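Local atomic coordinates of putative TetR-family transcriptional regulator (Bordetella parapertussis 12822, PDB entry 3CCY), a protein that probably binds cis-regulatory DNA through a helix-turn-helix domain and acts as a transcriptional regulator of the TetR family. Residues Thr67-Arg78 / Leu127-Tyr137. Residues are numbered along the deposited sequence; the frame is centred on the assembly and turned at random.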
loop_
_atom_site.group_PDB
_atom_site.type_symbol
_atom_site.label_atom_id
_atom_site.label_comp_id
_atom_site.label_asym_id
_atom_site.label_seq_id
_atom_site.Cartn_x
_atom_site.Cartn_y
_atom_site.Cartn_z
ATOM N N THR A 67 7.249 7.640 16.297
ATOM C CA THR A 67 6.912 8.961 16.823
ATOM C C THR A 67 7.820 10.040 16.232
ATOM O O THR A 67 7.346 11.082 15.761
ATOM C CB THR A 67 6.966 8.974 18.365
ATOM O OG1 THR A 67 5.978 8.071 18.875
ATOM C CG2 THR A 67 6.688 10.352 18.917
ATOM N N THR A 68 9.122 9.792 16.242
ATOM C CA THR A 68 10.040 10.792 15.750
ATOM C C THR A 68 9.851 10.954 14.244
ATOM O O THR A 68 9.956 12.053 13.723
ATOM C CB THR A 68 11.517 10.513 16.129
ATOM O OG1 THR A 68 12.052 9.479 15.294
ATOM C CG2 THR A 68 11.642 10.131 17.611
ATOM N N HIS A 69 9.524 9.870 13.551
ATOM C CA HIS A 69 9.341 9.942 12.125
ATOM C C HIS A 69 8.097 10.739 11.683
ATOM O O HIS A 69 8.179 11.541 10.731
ATOM C CB HIS A 69 9.268 8.539 11.532
ATOM C CG HIS A 69 9.149 8.540 10.049
ATOM N ND1 HIS A 69 10.228 8.763 9.225
ATOM C CD2 HIS A 69 8.081 8.355 9.237
ATOM C CE1 HIS A 69 9.829 8.710 7.968
ATOM N NE2 HIS A 69 8.532 8.478 7.951
ATOM N N VAL A 70 6.951 10.483 12.306
ATOM C CA VAL A 70 5.734 11.238 11.970
ATOM C C VAL A 70 5.858 12.684 12.473
ATOM O O VAL A 70 5.421 13.602 11.785
ATOM C CB VAL A 70 4.399 10.547 12.421
ATOM C CG1 VAL A 70 4.185 10.608 13.905
ATOM C CG2 VAL A 70 3.163 11.151 11.662
ATOM N N ASP A 71 6.508 12.888 13.633
ATOM C CA ASP A 71 6.735 14.244 14.133
ATOM C C ASP A 71 7.570 15.046 13.131
ATOM O O ASP A 71 7.260 16.186 12.837
ATOM C CB ASP A 71 7.392 14.248 15.532
ATOM C CG ASP A 71 6.399 13.955 16.648
ATOM O OD1 ASP A 71 5.180 13.916 16.390
ATOM O OD2 ASP A 71 6.834 13.752 17.799
ATOM N N SER A 72 8.599 14.424 12.576
ATOM C CA SER A 72 9.451 15.083 11.573
ATOM C C SER A 72 8.677 15.445 10.300
ATOM O O SER A 72 8.799 16.565 9.773
ATOM C CB SER A 72 10.626 14.185 11.224
ATOM O OG SER A 72 11.758 14.953 10.886
ATOM N N LEU A 73 7.883 14.496 9.811
ATOM C CA LEU A 73 7.107 14.693 8.618
ATOM C C LEU A 73 6.123 15.872 8.814
ATOM O O LEU A 73 5.977 16.731 7.935
ATOM C CB LEU A 73 6.368 13.394 8.301
ATOM C CG LEU A 73 5.871 13.073 6.904
ATOM C CD1 LEU A 73 6.740 13.645 5.780
ATOM C CD2 LEU A 73 5.727 11.536 6.775
ATOM N N LEU A 74 5.453 15.898 9.969
ATOM C CA LEU A 74 4.523 16.973 10.303
ATOM C C LEU A 74 5.192 18.343 10.348
ATOM O O LEU A 74 4.656 19.294 9.810
ATOM C CB LEU A 74 3.789 16.689 11.635
ATOM C CG LEU A 74 2.664 15.628 11.553
ATOM C CD1 LEU A 74 2.196 15.254 12.960
ATOM C CD2 LEU A 74 1.448 16.088 10.715
ATOM N N GLU A 75 6.364 18.442 10.968
ATOM C CA GLU A 75 7.038 19.728 11.067
ATOM C C GLU A 75 7.462 20.186 9.685
ATOM O O GLU A 75 7.234 21.335 9.336
ATOM C CB GLU A 75 8.246 19.699 11.999
ATOM C CG GLU A 75 8.478 20.993 12.836
ATOM C CD GLU A 75 7.546 22.228 12.524
ATOM O OE1 GLU A 75 7.879 23.028 11.598
ATOM O OE2 GLU A 75 6.515 22.423 13.255
ATOM N N ARG A 76 8.015 19.282 8.879
ATOM C CA ARG A 76 8.489 19.684 7.567
ATOM C C ARG A 76 7.365 20.098 6.636
ATOM O O ARG A 76 7.536 21.041 5.866
ATOM C CB ARG A 76 9.472 18.666 7.007
ATOM C CG ARG A 76 10.726 18.646 7.914
ATOM C CD ARG A 76 11.729 17.601 7.564
ATOM N NE ARG A 76 12.351 17.882 6.279
ATOM C CZ ARG A 76 12.997 16.978 5.557
ATOM N NH1 ARG A 76 13.129 15.744 6.018
ATOM N NH2 ARG A 76 13.483 17.311 4.370
ATOM N N CYS A 77 6.217 19.423 6.745
ATOM C CA CYS A 77 4.984 19.804 6.042
ATOM C C CYS A 77 4.552 21.222 6.385
ATOM O O CYS A 77 4.107 21.981 5.523
ATOM C CB CYS A 77 3.829 18.881 6.434
ATOM S SG CYS A 77 3.698 17.384 5.517
ATOM N N ARG A 78 4.595 21.544 7.664
ATOM C CA ARG A 78 4.225 22.871 8.111
ATOM C C ARG A 78 5.124 23.933 7.491
ATOM O O ARG A 78 4.619 24.960 7.025
ATOM C CB ARG A 78 4.261 22.977 9.645
ATOM C CG ARG A 78 3.101 22.265 10.296
ATOM C CD ARG A 78 3.148 22.369 11.849
ATOM N NE ARG A 78 2.455 21.181 12.370
ATOM C CZ ARG A 78 3.031 20.253 13.138
ATOM N NH1 ARG A 78 2.304 19.217 13.557
ATOM N NH2 ARG A 78 4.315 20.380 13.520
ATOM N N LEU A 127 -0.565 7.947 17.561
ATOM C CA LEU A 127 0.117 7.947 16.256
ATOM C C LEU A 127 -0.865 7.985 15.101
ATOM O O LEU A 127 -0.606 8.638 14.105
ATOM C CB LEU A 127 1.074 6.756 16.117
ATOM C CG LEU A 127 2.334 6.861 16.986
ATOM C CD1 LEU A 127 2.912 5.493 17.260
ATOM C CD2 LEU A 127 3.368 7.763 16.318
ATOM N N ILE A 128 -1.998 7.293 15.241
ATOM C CA ILE A 128 -3.065 7.390 14.245
ATOM C C ILE A 128 -3.553 8.847 14.160
ATOM O O ILE A 128 -3.897 9.327 13.077
ATOM C CB ILE A 128 -4.267 6.448 14.562
ATOM C CG1 ILE A 128 -3.880 4.991 14.265
ATOM C CG2 ILE A 128 -5.484 6.796 13.668
ATOM C CD1 ILE A 128 -4.828 3.941 14.880
ATOM N N ALA A 129 -3.601 9.532 15.301
ATOM C CA ALA A 129 -4.003 10.930 15.308
ATOM C C ALA A 129 -3.028 11.806 14.504
ATOM O O ALA A 129 -3.447 12.730 13.812
ATOM C CB ALA A 129 -4.136 11.444 16.714
ATOM N N LYS A 130 -1.729 11.529 14.617
ATOM C CA LYS A 130 -0.714 12.267 13.866
ATOM C C LYS A 130 -0.780 11.995 12.371
ATOM O O LYS A 130 -0.557 12.892 11.576
ATOM C CB LYS A 130 0.669 12.010 14.432
ATOM C CG LYS A 130 0.866 12.728 15.779
ATOM C CD LYS A 130 2.172 12.331 16.442
ATOM C CE LYS A 130 2.347 13.006 17.807
ATOM N NZ LYS A 130 2.986 14.333 17.648
ATOM N N GLN A 131 -1.093 10.751 12.000
ATOM C CA GLN A 131 -1.287 10.380 10.610
ATOM C C GLN A 131 -2.500 11.114 10.030
ATOM O O GLN A 131 -2.508 11.492 8.879
ATOM C CB GLN A 131 -1.479 8.859 10.491
ATOM C CG GLN A 131 -0.171 8.080 10.302
ATOM C CD GLN A 131 -0.400 6.571 10.208
ATOM O OE1 GLN A 131 -1.284 6.030 10.865
ATOM N NE2 GLN A 131 0.389 5.897 9.388
ATOM N N ARG A 132 -3.527 11.305 10.844
ATOM C CA ARG A 132 -4.710 12.046 10.411
ATOM C C ARG A 132 -4.400 13.537 10.156
ATOM O O ARG A 132 -4.921 14.133 9.208
ATOM C CB ARG A 132 -5.809 11.901 11.445
ATOM C CG ARG A 132 -6.603 10.613 11.309
ATOM C CD ARG A 132 -7.548 10.495 12.478
ATOM N NE ARG A 132 -8.212 9.196 12.548
ATOM C CZ ARG A 132 -8.544 8.590 13.689
ATOM N NH1 ARG A 132 -8.238 9.154 14.860
ATOM N NH2 ARG A 132 -9.161 7.411 13.660
ATOM N N GLU A 133 -3.544 14.124 10.995
ATOM C CA GLU A 133 -3.041 15.484 10.781
ATOM C C GLU A 133 -2.376 15.657 9.420
ATOM O O GLU A 133 -2.608 16.637 8.731
ATOM C CB GLU A 133 -2.034 15.870 11.881
ATOM C CG GLU A 133 -2.646 15.948 13.249
ATOM C CD GLU A 133 -1.660 16.444 14.306
ATOM O OE1 GLU A 133 -1.054 17.513 14.107
ATOM O OE2 GLU A 133 -1.480 15.761 15.326
ATOM N N LEU A 134 -1.522 14.698 9.073
ATOM C CA LEU A 134 -0.769 14.677 7.858
ATOM C C LEU A 134 -1.675 14.562 6.645
ATOM O O LEU A 134 -1.534 15.326 5.695
ATOM C CB LEU A 134 0.150 13.477 7.880
ATOM C CG LEU A 134 1.128 13.354 6.722
ATOM C CD1 LEU A 134 2.228 14.390 6.858
ATOM C CD2 LEU A 134 1.686 11.909 6.743
ATOM N N ILE A 135 -2.591 13.604 6.698
ATOM C CA ILE A 135 -3.638 13.477 5.706
ATOM C C ILE A 135 -4.426 14.802 5.535
ATOM O O ILE A 135 -4.701 15.228 4.400
ATOM C CB ILE A 135 -4.560 12.307 6.090
ATOM C CG1 ILE A 135 -3.761 11.001 6.025
ATOM C CG2 ILE A 135 -5.845 12.254 5.201
ATOM C CD1 ILE A 135 -4.503 9.792 6.427
ATOM N N ALA A 136 -4.771 15.434 6.660
ATOM C CA ALA A 136 -5.539 16.688 6.662
ATOM C C ALA A 136 -4.777 17.775 5.886
ATOM O O ALA A 136 -5.368 18.509 5.084
ATOM C CB ALA A 136 -5.851 17.155 8.091
ATOM N N TYR A 137 -3.474 17.852 6.087
ATOM C CA TYR A 137 -2.673 18.828 5.360
ATOM C C TYR A 137 -2.837 18.643 3.841
ATOM O O TYR A 137 -2.964 19.612 3.104
ATOM C CB TYR A 137 -1.188 18.736 5.730
ATOM C CG TYR A 137 -0.826 19.313 7.082
ATOM C CD1 TYR A 137 -1.496 20.410 7.586
ATOM C CD2 TYR A 137 0.238 18.781 7.842
ATOM C CE1 TYR A 137 -1.166 20.968 8.814
ATOM C CE2 TYR A 137 0.595 19.351 9.105
ATOM C CZ TYR A 137 -0.128 20.436 9.567
ATOM O OH TYR A 137 0.137 21.021 10.793
#
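The guanidinium of R78 meets Y137 OH and E133 OE1 across the contact at its edge, near its own plane, and E75 OE2 of its own helix in plane as well; L74 O lies 3.7 Å off one face, toward the rim. R78 NE donates to Y137 OH at 2.8 Å with an N-H...O angle of 148°, while the E133 arm, R78 NH1 to OE1 at 3.8 Å, is a long salt bridge with the two planes moderately inclined. One face of the Y137 ring carries E133 O from the preceding helical turn; L74 CD2, C77 CB and R78 CG approach the ring obliquely. L74 is a knob among K130, E133, L134 and Y137, its CD2 3.7 Å from Y137 CE2. L134 has CG anti to the backbone N, which carries CD1 to L73 CG at 3.9 Å; L73 and C77 also lie on F98 of helix 87-115. Farther toward the N-terminal ends of both segments, K130 runs past V70 CG1 and then bends at its last torsion (chi4 -87°), bringing NZ to the syn side of D71 OD1 at 2.6 Å in a salt bridge. The axes of segments 67-78 and 127-137 approach to 10.0 Å, with their N-to-C directions 24° apart. As in TetR-family regulators, helix 58-81 follows the predicted helix-turn-helix, and here it packs on helix 122-145 of the C-terminal domain. Chemically, an apolar seam is bordered by ion pairs; the bonds from R78 NE to the accepting Y137 hydroxyl and from R78 NH2 to E75 OE2 (3.0 Å) probably fix the guanidinium's rotation, E133 adding a long electrostatic contact.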